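Local coordinates for multiheme cytochrome cf (Carboxydothermus ferrireducens DSM 11255, PDB 6QVM), which probably carries electrons through its many c-type hemes across the S-layer to insoluble Fe(III) outside the cell, at residues Thr78-Leu83 with Val106-Arg111; Val138-Gln143 with Gln210-Arg215; Thr128-Ala133 with Asp192-Ala197. One frame throughout, in Å; residues are numbered along the deposited sequence.

Interaction 1: residues Thr78-Leu83 with Val106-Arg111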
loop_
_atom_site.group_PDB
_atom_site.type_symbol
_atom_site.label_atom_id
_atom_site.label_comp_id
_atom_site.label_asym_id
_atom_site.label_seq_id
_atom_site.Cartn_x
_atom_site.Cartn_y
_atom_site.Cartn_z
ATOM N N THR A 78 1.826 -17.328 19.379
ATOM C CA THR A 78 1.897 -16.911 20.768
ATOM C C THR A 78 2.701 -15.616 20.873
ATOM O O THR A 78 3.218 -15.095 19.881
ATOM C CB THR A 78 2.535 -18.005 21.626
ATOM O OG1 THR A 78 3.889 -18.222 21.206
ATOM C CG2 THR A 78 1.756 -19.311 21.494
ATOM N N GLU A 79 2.811 -15.085 22.095
ATOM C CA GLU A 79 3.671 -13.925 22.307
ATOM C C GLU A 79 5.096 -14.237 21.869
ATOM O O GLU A 79 5.762 -13.419 21.225
ATOM C CB GLU A 79 3.652 -13.504 23.773
ATOM C CG GLU A 79 4.604 -12.357 24.084
ATOM C CD GLU A 79 4.557 -11.934 25.545
ATOM O OE1 GLU A 79 4.269 -12.784 26.425
ATOM O OE2 GLU A 79 4.803 -10.737 25.809
ATOM N N ARG A 80 5.575 -15.433 22.216
ATOM C CA ARG A 80 6.926 -15.833 21.838
ATOM C C ARG A 80 7.079 -15.898 20.324
ATOM O O ARG A 80 8.133 -15.540 19.783
ATOM C CB ARG A 80 7.282 -17.176 22.481
ATOM C CG ARG A 80 7.431 -17.103 23.988
ATOM C CD ARG A 80 8.706 -16.362 24.369
ATOM N NE ARG A 80 8.628 -15.759 25.695
ATOM C CZ ARG A 80 9.559 -14.954 26.193
ATOM N NH1 ARG A 80 10.633 -14.669 25.471
ATOM N NH2 ARG A 80 9.413 -14.425 27.399
ATOM N N GLY A 81 6.041 -16.363 19.624
ATOM C CA GLY A 81 6.103 -16.390 18.168
ATOM C C GLY A 81 6.135 -14.998 17.565
ATOM O O GLY A 81 6.891 -14.724 16.627
ATOM N N VAL A 82 5.309 -14.097 18.104
ATOM C CA VAL A 82 5.324 -12.700 17.681
ATOM C C VAL A 82 6.712 -12.097 17.873
ATOM O O VAL A 82 7.301 -11.542 16.936
ATOM C CB VAL A 82 4.258 -11.898 18.449
ATOM C CG1 VAL A 82 4.480 -10.417 18.251
ATOM C CG2 VAL A 82 2.862 -12.301 18.007
ATOM N N LEU A 83 7.263 -12.218 19.084
ATOM C CA LEU A 83 8.590 -11.677 19.365
ATOM C C LEU A 83 9.636 -12.285 18.443
ATOM O O LEU A 83 10.505 -11.577 17.921
ATOM C CB LEU A 83 8.960 -11.924 20.826
ATOM C CG LEU A 83 8.044 -11.289 21.873
ATOM C CD1 LEU A 83 8.433 -11.743 23.274
ATOM C CD2 LEU A 83 8.072 -9.772 21.770
ATOM N N VAL A 106 17.209 -7.655 32.876
ATOM C CA VAL A 106 16.783 -6.291 32.575
ATOM C C VAL A 106 16.101 -6.235 31.213
ATOM O O VAL A 106 15.076 -5.568 31.044
ATOM C CB VAL A 106 17.973 -5.321 32.655
ATOM C CG1 VAL A 106 17.558 -3.932 32.183
ATOM C CG2 VAL A 106 18.510 -5.264 34.070
ATOM N N LYS A 107 16.656 -6.944 30.228
ATOM C CA LYS A 107 16.095 -6.946 28.880
ATOM C C LYS A 107 14.627 -7.361 28.900
ATOM O O LYS A 107 13.780 -6.743 28.243
ATOM C CB LYS A 107 16.918 -7.874 27.990
ATOM C CG LYS A 107 16.953 -7.481 26.528
ATOM C CD LYS A 107 18.133 -8.135 25.826
ATOM N N GLU A 108 14.306 -8.393 29.681
ATOM C CA GLU A 108 12.930 -8.874 29.757
ATOM C C GLU A 108 12.088 -8.045 30.720
ATOM O O GLU A 108 10.921 -7.763 30.431
ATOM C CB GLU A 108 12.909 -10.346 30.158
ATOM C CG GLU A 108 13.091 -11.311 28.992
ATOM C CD GLU A 108 11.932 -11.265 28.009
ATOM O OE1 GLU A 108 12.047 -10.571 26.978
ATOM O OE2 GLU A 108 10.896 -11.911 28.278
ATOM N N PHE A 109 12.652 -7.663 31.870
ATOM C CA PHE A 109 11.936 -6.781 32.787
ATOM C C PHE A 109 11.598 -5.456 32.115
ATOM O O PHE A 109 10.511 -4.906 32.323
ATOM C CB PHE A 109 12.761 -6.546 34.056
ATOM C CG PHE A 109 12.604 -7.622 35.099
ATOM C CD1 PHE A 109 12.551 -8.960 34.740
ATOM C CD2 PHE A 109 12.523 -7.292 36.441
ATOM C CE1 PHE A 109 12.406 -9.949 35.703
ATOM C CE2 PHE A 109 12.383 -8.273 37.408
ATOM C CZ PHE A 109 12.318 -9.604 37.038
ATOM N N ALA A 110 12.512 -4.933 31.296
ATOM C CA ALA A 110 12.235 -3.695 30.578
ATOM C C ALA A 110 11.154 -3.902 29.524
ATOM O O ALA A 110 10.198 -3.123 29.443
ATOM C CB ALA A 110 13.514 -3.157 29.942
ATOM N N ARG A 111 11.283 -4.953 28.713
ATOM C CA ARG A 111 10.322 -5.181 27.637
ATOM C C ARG A 111 8.892 -5.248 28.164
ATOM O O ARG A 111 7.989 -4.589 27.634
ATOM C CB ARG A 111 10.665 -6.471 26.896
ATOM C CG ARG A 111 9.592 -6.883 25.894
ATOM C CD ARG A 111 9.870 -8.227 25.252
ATOM N NE ARG A 111 9.708 -9.352 26.175
ATOM C CZ ARG A 111 8.534 -9.837 26.578
ATOM N NH1 ARG A 111 7.407 -9.292 26.151
ATOM N NH2 ARG A 111 8.479 -10.874 27.404
HETATM O O HOH W 1 6.039 -11.580 28.428
#
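Glu79 and Arg111 both carry CG anti to the backbone N (chi1 176° and 172°); the glutamate then runs out straight while the arginine bends at chi3, and the two meet tip to tip. Arg111 NH1 donates to Glu79 OE2 at 3.0 Å, a salt bridge in which the donor arrives from above the carboxylate plane, with carboxylate and guanidinium nearly perpendicular. A water joins the same pair, accepting from Arg111 NH2 at 2.7 Å and donating weakly to Glu79 OE1. Glu108, one turn back on the helix of Arg111, holds the guanidinium side-on: Arg111 NE to Glu108 OE1 and Arg111 NH2 to Glu108 OE2 are both 2.8 Å, almost straight and in the guanidinium plane, which fixes its rotation. Arg80 NH2 makes a second salt bridge across the contact, to Glu108 OE2 at 3.0 Å, from the carboxylate face opposite to that used by Arg111 NH2. That leaves Arg80 NH2 and Arg111 NH2 only 3.7 Å apart, a repulsion the shared carboxylate probably offsets; Arg80 NH1 bonds to Val93 O. Leu83 CD1 sits over the centre of the Arg111 guanidinium. The four charged residues form a salt-bridge network between helices 79-86 and 102-113, whose segments 79-83 and 106-111 have axes no closer than 15.0 Å and 105° apart in direction; Phe206 of helix 199-212 touches Glu108 and Arg111, and Val82 touches a heme c.

Interaction 2: residues Val138-Gln143 with Gln210-Arg215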
loop_
_atom_site.group_PDB
_atom_site.type_symbol
_atom_site.label_atom_id
_atom_site.label_comp_id
_atom_site.label_asym_id
_atom_site.label_seq_id
_atom_site.Cartn_x
_atom_site.Cartn_y
_atom_site.Cartn_z
ATOM N N VAL A 138 12.248 -1.508 40.288
ATOM C CA VAL A 138 12.170 -0.654 39.103
ATOM C C VAL A 138 11.020 -1.099 38.210
ATOM O O VAL A 138 10.125 -0.316 37.873
ATOM C CB VAL A 138 13.501 -0.671 38.334
ATOM C CG1 VAL A 138 13.403 0.195 37.092
ATOM C CG2 VAL A 138 14.646 -0.227 39.223
ATOM N N ALA A 139 11.023 -2.380 37.839
ATOM C CA ALA A 139 10.054 -2.877 36.869
ATOM C C ALA A 139 8.628 -2.747 37.389
ATOM O O ALA A 139 7.711 -2.428 36.623
ATOM C CB ALA A 139 10.372 -4.322 36.494
ATOM N N LEU A 140 8.410 -3.005 38.679
ATOM C CA LEU A 140 7.083 -2.803 39.249
ATOM C C LEU A 140 6.818 -1.346 39.602
ATOM O O LEU A 140 5.747 -1.046 40.138
ATOM C CB LEU A 140 6.880 -3.681 40.486
ATOM C CG LEU A 140 6.778 -5.187 40.234
ATOM C CD1 LEU A 140 6.073 -5.878 41.391
ATOM C CD2 LEU A 140 6.060 -5.452 38.922
ATOM N N LYS A 141 7.771 -0.456 39.326
ATOM C CA LYS A 141 7.649 0.977 39.588
ATOM C C LYS A 141 7.126 1.225 41.004
ATOM O O LYS A 141 6.129 1.912 41.230
ATOM C CB LYS A 141 6.763 1.647 38.538
ATOM C CG LYS A 141 7.283 1.526 37.115
ATOM C CD LYS A 141 6.389 2.257 36.134
ATOM C CE LYS A 141 4.944 1.815 36.259
ATOM N NZ LYS A 141 4.154 2.158 35.045
ATOM N N ALA A 142 7.833 0.635 41.965
ATOM C CA ALA A 142 7.406 0.612 43.357
ATOM C C ALA A 142 8.416 1.303 44.265
ATOM O O ALA A 142 8.554 0.938 45.434
ATOM C CB ALA A 142 7.165 -0.823 43.822
ATOM N N GLN A 143 9.126 2.307 43.742
ATOM C CA GLN A 143 10.130 2.999 44.545
ATOM C C GLN A 143 9.514 3.665 45.772
ATOM O O GLN A 143 10.192 3.830 46.792
ATOM C CB GLN A 143 10.869 4.038 43.700
ATOM C CG GLN A 143 11.886 3.464 42.722
ATOM C CD GLN A 143 11.297 3.200 41.351
ATOM O OE1 GLN A 143 10.087 3.029 41.206
ATOM N NE2 GLN A 143 12.154 3.171 40.335
ATOM N N GLN A 210 4.840 -9.746 34.834
ATOM C CA GLN A 210 3.826 -10.071 33.833
ATOM C C GLN A 210 2.412 -9.896 34.375
ATOM O O GLN A 210 1.493 -9.579 33.612
ATOM C CB GLN A 210 4.018 -11.499 33.327
ATOM C CG GLN A 210 5.051 -11.632 32.227
ATOM C CD GLN A 210 5.254 -13.073 31.796
ATOM O OE1 GLN A 210 5.443 -13.961 32.627
ATOM N NE2 GLN A 210 5.199 -13.315 30.493
ATOM N N ALA A 211 2.216 -10.107 35.677
ATOM C CA ALA A 211 0.894 -9.908 36.261
ATOM C C ALA A 211 0.517 -8.432 36.269
ATOM O O ALA A 211 -0.652 -8.085 36.069
ATOM C CB ALA A 211 0.849 -10.485 37.675
ATOM N N LYS A 212 1.493 -7.550 36.494
ATOM C CA LYS A 212 1.206 -6.121 36.545
ATOM C C LYS A 212 0.972 -5.528 35.162
ATOM O O LYS A 212 0.161 -4.606 35.017
ATOM C CB LYS A 212 2.342 -5.372 37.242
ATOM C CG LYS A 212 2.033 -3.902 37.483
ATOM C CD LYS A 212 3.283 -3.095 37.771
ATOM C CE LYS A 212 3.001 -1.604 37.665
ATOM N NZ LYS A 212 2.090 -1.126 38.735
ATOM N N TYR A 213 1.663 -6.038 34.139
ATOM C CA TYR A 213 1.505 -5.579 32.760
ATOM C C TYR A 213 1.036 -6.744 31.890
ATOM O O TYR A 213 1.788 -7.237 31.041
ATOM C CB TYR A 213 2.808 -5.003 32.207
ATOM C CG TYR A 213 3.530 -4.063 33.144
ATOM C CD1 TYR A 213 3.149 -2.733 33.256
ATOM C CD2 TYR A 213 4.598 -4.505 33.912
ATOM C CE1 TYR A 213 3.813 -1.871 34.107
ATOM C CE2 TYR A 213 5.266 -3.653 34.764
ATOM C CZ TYR A 213 4.873 -2.339 34.856
ATOM O OH TYR A 213 5.540 -1.493 35.706
ATOM N N PRO A 214 -0.203 -7.198 32.064
ATOM C CA PRO A 214 -0.657 -8.377 31.321
ATOM C C PRO A 214 -0.877 -8.070 29.850
ATOM O O PRO A 214 -1.217 -6.951 29.462
ATOM C CB PRO A 214 -1.973 -8.745 32.012
ATOM C CG PRO A 214 -2.484 -7.446 32.519
ATOM C CD PRO A 214 -1.274 -6.628 32.901
ATOM N N ARG A 215 -0.673 -9.091 29.025
ATOM C CA ARG A 215 -0.821 -8.950 27.582
ATOM C C ARG A 215 -2.288 -9.142 27.224
ATOM O O ARG A 215 -2.840 -10.232 27.406
ATOM C CB ARG A 215 0.071 -9.956 26.863
ATOM C CG ARG A 215 0.034 -9.857 25.348
ATOM C CD ARG A 215 1.188 -10.620 24.732
ATOM N NE ARG A 215 1.269 -10.421 23.286
ATOM C CZ ARG A 215 0.786 -11.267 22.377
ATOM N NH1 ARG A 215 0.181 -12.388 22.754
ATOM N NH2 ARG A 215 0.916 -10.996 21.084
#
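Leu140 and Lys212 mark the closest backbone approach, 7.3 Å between their CA atoms, where two helices both run out: at Lys141 phi turns positive (47°) in a Schellman motif, and Tyr213 is the first residue to leave helical geometry after helix 199-212. Tyr213 has CG anti to the carbonyl carbon (chi1 -45°), which starts the ring on its way to the end of helix 129-139, where OH donates a short bond of 2.5 Å to Ala139 O, almost in line with the carbonyl (C=O...O angle 163°). The ring meets this oxygen in its own plane, at the edge, while CG of the adjacent Lys212 lies over the centre of one face. Lys141 crosses the phenol end at a slant, its CE 3.4 Å from Tyr213 OH. The aliphatic parts also pack: Leu140 CD2 rests 3.8 Å from Lys212 CD. Lys212 CE lies 3.7 Å from the carbonyl oxygen Leu140 O. Lys141 NZ and Lys212 NZ stay 5.4 Å apart, so their like charges probably repel each other a little. A phenylalanine in place of Tyr213 would probably leave Ala139 O without its hydroxyl donor and the ring free to shift. Trp173 and Tyr179 touch Leu140. The arrangement is a Schellman-terminated helix whose last-turn carbonyl accepts a hydrogen bond from a tyrosine hydroxyl just past a neighbouring helix end, in a helical region that is probably the S-layer binding part.

Interaction 3: residues Thr128-Ala133 with Asp192-Ala197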
loop_
_atom_site.group_PDB
_atom_site.type_symbol
_atom_site.label_atom_id
_atom_site.label_comp_id
_atom_site.label_asym_id
_atom_site.label_seq_id
_atom_site.Cartn_x
_atom_site.Cartn_y
_atom_site.Cartn_z
ATOM N N THR A 128 22.086 -11.601 41.173
ATOM C CA THR A 128 22.053 -12.010 42.567
ATOM C C THR A 128 20.693 -11.688 43.171
ATOM O O THR A 128 19.911 -10.908 42.622
ATOM C CB THR A 128 23.164 -11.330 43.379
ATOM O OG1 THR A 128 22.944 -9.914 43.427
ATOM C CG2 THR A 128 24.533 -11.614 42.762
ATOM N N LYS A 129 20.432 -12.301 44.326
ATOM C CA LYS A 129 19.140 -12.165 44.984
ATOM C C LYS A 129 18.833 -10.716 45.336
ATOM O O LYS A 129 17.666 -10.307 45.318
ATOM C CB LYS A 129 19.117 -13.048 46.232
ATOM C CG LYS A 129 17.762 -13.204 46.898
ATOM C CD LYS A 129 17.700 -14.546 47.602
ATOM C CE LYS A 129 16.487 -14.675 48.497
ATOM N NZ LYS A 129 16.452 -16.028 49.114
ATOM N N GLN A 130 19.858 -9.919 45.639
ATOM C CA GLN A 130 19.596 -8.546 46.051
ATOM C C GLN A 130 19.353 -7.640 44.850
ATOM O O GLN A 130 18.521 -6.732 44.923
ATOM C CB GLN A 130 20.744 -8.011 46.909
ATOM C CG GLN A 130 22.070 -7.839 46.177
ATOM C CD GLN A 130 23.160 -7.296 47.070
ATOM O OE1 GLN A 130 23.024 -6.223 47.657
ATOM N NE2 GLN A 130 24.250 -8.044 47.193
ATOM N N ARG A 131 20.045 -7.873 43.735
ATOM C CA ARG A 131 19.803 -7.019 42.582
ATOM C C ARG A 131 18.592 -7.473 41.779
ATOM O O ARG A 131 18.019 -6.674 41.031
ATOM C CB ARG A 131 21.056 -6.928 41.712
ATOM C CG ARG A 131 21.802 -5.622 41.972
ATOM C CD ARG A 131 23.098 -5.454 41.221
ATOM N NE ARG A 131 22.935 -4.910 39.870
ATOM C CZ ARG A 131 22.452 -3.699 39.586
ATOM N NH1 ARG A 131 22.368 -3.292 38.327
ATOM N NH2 ARG A 131 22.048 -2.888 40.551
ATOM N N LEU A 132 18.178 -8.734 41.925
ATOM C CA LEU A 132 16.865 -9.121 41.423
ATOM C C LEU A 132 15.767 -8.358 42.150
ATOM O O LEU A 132 14.794 -7.916 41.529
ATOM C CB LEU A 132 16.652 -10.626 41.571
ATOM C CG LEU A 132 15.236 -11.118 41.240
ATOM C CD1 LEU A 132 14.918 -10.902 39.764
ATOM C CD2 LEU A 132 15.050 -12.579 41.628
ATOM N N ALA A 133 15.903 -8.199 43.470
ATOM C CA ALA A 133 14.930 -7.421 44.228
ATOM C C ALA A 133 14.941 -5.956 43.809
ATOM O O ALA A 133 13.898 -5.293 43.846
ATOM C CB ALA A 133 15.204 -7.552 45.725
ATOM N N ASP A 192 19.999 -13.840 52.447
ATOM C CA ASP A 192 21.035 -14.317 51.538
ATOM C C ASP A 192 21.212 -13.354 50.360
ATOM O O ASP A 192 21.084 -13.754 49.201
ATOM C CB ASP A 192 20.707 -15.717 51.041
ATOM C CG ASP A 192 20.525 -16.703 52.169
ATOM O OD1 ASP A 192 21.487 -16.933 52.931
ATOM O OD2 ASP A 192 19.401 -17.218 52.317
ATOM N N PRO A 193 21.541 -12.085 50.629
ATOM C CA PRO A 193 21.467 -11.065 49.572
ATOM C C PRO A 193 22.485 -11.249 48.468
ATOM O O PRO A 193 22.250 -10.775 47.352
ATOM C CB PRO A 193 21.713 -9.750 50.331
ATOM C CG PRO A 193 21.569 -10.100 51.789
ATOM C CD PRO A 193 22.018 -11.518 51.897
ATOM N N THR A 194 23.602 -11.923 48.735
ATOM C CA THR A 194 24.650 -12.085 47.739
ATOM C C THR A 194 24.606 -13.441 47.053
ATOM O O THR A 194 25.431 -13.700 46.173
ATOM C CB THR A 194 26.026 -11.869 48.376
ATOM O OG1 THR A 194 26.295 -12.923 49.311
ATOM C CG2 THR A 194 26.081 -10.515 49.091
ATOM N N ALA A 195 23.663 -14.304 47.428
ATOM C CA ALA A 195 23.512 -15.575 46.737
ATOM C C ALA A 195 23.008 -15.334 45.323
ATOM O O ALA A 195 22.190 -14.442 45.087
ATOM C CB ALA A 195 22.543 -16.486 47.494
ATOM N N ALA A 196 23.521 -16.111 44.375
ATOM C CA ALA A 196 23.016 -16.043 43.012
ATOM C C ALA A 196 21.550 -16.447 42.988
ATOM O O ALA A 196 21.181 -17.499 43.514
ATOM C CB ALA A 196 23.832 -16.956 42.097
ATOM N N ALA A 197 20.709 -15.592 42.412
ATOM C CA ALA A 197 19.294 -15.911 42.297
ATOM C C ALA A 197 19.104 -17.144 41.426
ATOM O O ALA A 197 19.692 -17.249 40.345
ATOM C CB ALA A 197 18.536 -14.725 41.706
#
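Gln130 and Thr194 lie side by side and point the same way, with Gln130 NE2 3.6 Å from Thr194 CG2. Gln130 has CG between its backbone N and carbonyl carbon (chi1 67°), which sets CG, like CB, against Pro193 O; its OE1 is taken by Asn167 and Ala164. Lys129 goes a different way, extended past the turn with CB 3.6 Å from Asp192 O. Its NZ bonds to Ser181 O and stays 4.5 Å from Asp192 OD2, beyond a salt bridge, while Asp192 pairs with Arg183. A turn further along the helix, Leu132 CD2 comes within 4.1 Å of Ala197 CB, a small apolar contact. The backbones dock directly as well. Lys129 N donates to Ala195 O at 2.9 Å. Gln130 N makes a weaker bond of 3.1 Å to Pro193 O, and Thr128, at the N-cap position, forms a single beta bridge with Ala196. A type I turn from Asp192 to Ala195 shapes the loop that offers these carbonyls. The chemistry is therefore mostly main-chain: loop oxygens serve two N-H groups at the start of helix 129-139, where the helix dipole would probably strengthen their hold, and the polar ends of Lys129, Gln130 and Asp192 are bonded to Ser181, to Asn167 and Ala164, and to Arg183.

In the fold
From the N terminus, interaction 1 opens on helix 79-86 beside the heme-bearing part and closes on helix 102-113, with 22 residues between, before the others begin. Interaction 3 then opens at the start of helix 129-139 and interaction 2 at its end. Interaction 3 closes first, in the loop leading into helix 199-212, and interaction 2 closes at the end of that helix and just past it, so the two cross and pin helices 129-139 and 199-212 together near both ends. Phe109 links all three, packing on Leu132 and on Ala139. Arg215 returns to touch Glu79 and Val82, bringing the end of interaction 2 back to where interaction 1 began.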